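PDB 3MQ1: mite allergen Der p 5 from Dermatophagoides pteronyssinus, which acts as an IgE-binding dust mite allergen of the group 5 family, forms homodimers and oligomerizes with rising concentration, its native role being uncertain. Local coordinates for residues 25-28 with 29-33. Numbering follows the deposited sequence.
Sequences EQIN and HFEEK
I27 and E31 meet one turn apart on the last two turns of helix 4-32, where a carboxylate oxygen of the glutamate comes alongside the isoleucine's CG2 branch. E31 OE1 ends 4.0 Å from I27 CG2, while E31 CG rests 3.3 Å from I27 O. With CG anti to its own carbonyl carbon (chi1 -56°) and the chain extended beyond it, E31 runs back past the I27 carbonyl. The inward side of this turn is closely packed. I27 is buried against E94, R97 and V98 of helix 71-99, and F30, also buried, fits among M38, K39 and I42 of helix 36-63. The CB of F30 sits 3.2 Å from Q26 O; its ring, swung anti to the backbone N (chi1 172°), leads away from the preceding turn into that neighbouring helix, keeping I27 O at its edge, near the ring plane. Backbone bonds join the two turns. H29 N reaches E25 O at 3.0 Å with an almost straight N-H...O angle of 169°, whereas E31 N meets I27 O at 3.3 Å. Toward the end the pattern slackens: E32 N holds N28 O weakly at 3.4 Å, and K33 is the first residue to leave helical geometry. The outer side is looser, with E25, H29 and E32 exposed in the assembly and making few side-chain contacts here. A water donates to N28 OD1 at 2.9 Å and, weakly, to E31 OE1, a loose link between amide and carboxylate. The same E31 OE1 forms a salt bridge with R97, which together with the I27 side chain holds this helix end to helix 71-99, while F30 packs on helix 36-63; R97 would be expected to stabilise the ionised form of E31.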
loop_
_atom_site.group_PDB
_atom_site.type_symbol
_atom_site.label_atom_id
_atom_site.label_comp_id
_atom_site.label_asym_id
_atom_site.label_seq_id
_atom_site.Cartn_x
_atom_site.Cartn_y
_atom_site.Cartn_z
ATOM N N GLU B 25 -27.864 19.814 14.460
ATOM C CA GLU B 25 -29.096 20.585 14.335
ATOM C C GLU B 25 -29.139 21.712 15.361
ATOM O O GLU B 25 -29.612 22.811 15.069
ATOM C CB GLU B 25 -30.317 19.675 14.486
ATOM C CG GLU B 25 -30.323 18.488 13.534
ATOM C CD GLU B 25 -30.246 18.904 12.076
ATOM O OE1 GLU B 25 -30.665 20.036 11.754
ATOM O OE2 GLU B 25 -29.770 18.097 11.252
ATOM N N GLN B 26 -28.642 21.434 16.562
ATOM C CA GLN B 26 -28.544 22.449 17.605
ATOM C C GLN B 26 -27.709 23.627 17.117
ATOM O O GLN B 26 -28.087 24.785 17.293
ATOM C CB GLN B 26 -27.920 21.859 18.871
ATOM C CG GLN B 26 -28.798 20.850 19.591
ATOM C CD GLN B 26 -28.072 20.158 20.729
ATOM O OE1 GLN B 26 -26.901 19.799 20.604
ATOM N NE2 GLN B 26 -28.766 19.964 21.844
ATOM N N ILE B 27 -26.571 23.318 16.503
ATOM C CA ILE B 27 -25.684 24.341 15.965
ATOM C C ILE B 27 -26.387 25.150 14.879
ATOM O O ILE B 27 -26.230 26.368 14.797
ATOM C CB ILE B 27 -24.399 23.721 15.386
ATOM C CG1 ILE B 27 -23.688 22.881 16.450
ATOM C CG2 ILE B 27 -23.475 24.804 14.851
ATOM C CD1 ILE B 27 -22.424 22.210 15.956
ATOM N N ASN B 28 -27.164 24.462 14.048
ATOM C CA ASN B 28 -27.909 25.115 12.977
ATOM C C ASN B 28 -28.897 26.147 13.508
ATOM O O ASN B 28 -28.792 27.334 13.201
ATOM C CB ASN B 28 -28.643 24.077 12.124
ATOM C CG ASN B 28 -27.696 23.152 11.387
ATOM O OD1 ASN B 28 -26.477 23.307 11.458
ATOM N ND2 ASN B 28 -28.253 22.183 10.669
ATOM N N HIS B 29 -29.853 25.687 14.309
ATOM C CA HIS B 29 -30.858 26.567 14.892
ATOM C C HIS B 29 -30.217 27.703 15.682
ATOM O O HIS B 29 -30.744 28.816 15.725
ATOM C CB HIS B 29 -31.810 25.777 15.792
ATOM C CG HIS B 29 -32.753 26.635 16.575
ATOM N ND1 HIS B 29 -33.898 27.176 16.030
ATOM C CD2 HIS B 29 -32.720 27.048 17.865
ATOM C CE1 HIS B 29 -34.529 27.884 16.948
ATOM N NE2 HIS B 29 -33.836 27.823 18.071
ATOM N N PHE B 30 -29.079 27.416 16.306
ATOM C CA PHE B 30 -28.358 28.421 17.077
ATOM C C PHE B 30 -28.016 29.633 16.219
ATOM O O PHE B 30 -28.205 30.775 16.638
ATOM C CB PHE B 30 -27.083 27.824 17.678
ATOM C CG PHE B 30 -26.191 28.836 18.337
ATOM C CD1 PHE B 30 -26.414 29.231 19.645
ATOM C CD2 PHE B 30 -25.127 29.392 17.646
ATOM C CE1 PHE B 30 -25.594 30.164 20.252
ATOM C CE2 PHE B 30 -24.303 30.325 18.248
ATOM C CZ PHE B 30 -24.537 30.711 19.552
ATOM N N GLU B 31 -27.515 29.379 15.014
ATOM C CA GLU B 31 -27.145 30.450 14.096
ATOM C C GLU B 31 -28.353 31.311 13.739
ATOM O O GLU B 31 -28.241 32.530 13.609
ATOM C CB GLU B 31 -26.518 29.875 12.826
ATOM C CG GLU B 31 -25.317 28.979 13.078
ATOM C CD GLU B 31 -24.695 28.464 11.795
ATOM O OE1 GLU B 31 -23.957 27.459 11.852
ATOM O OE2 GLU B 31 -24.947 29.063 10.729
ATOM N N GLU B 32 -29.506 30.668 13.581
ATOM C CA GLU B 32 -30.736 31.374 13.237
ATOM C C GLU B 32 -31.095 32.409 14.297
ATOM O O GLU B 32 -31.637 33.469 13.985
ATOM C CB GLU B 32 -31.889 30.385 13.056
ATOM C CG GLU B 32 -31.650 29.344 11.975
ATOM C CD GLU B 32 -32.833 28.413 11.792
ATOM O OE1 GLU B 32 -33.875 28.641 12.441
ATOM O OE2 GLU B 32 -32.721 27.455 10.999
ATOM N N LYS B 33 -30.790 32.095 15.552
ATOM C CA LYS B 33 -31.070 33.001 16.659
ATOM C C LYS B 33 -30.094 32.778 17.810
ATOM O O LYS B 33 -30.411 32.075 18.771
ATOM C CB LYS B 33 -32.509 32.824 17.147
HETATM O O HOH W 1 -25.810 25.512 9.706
#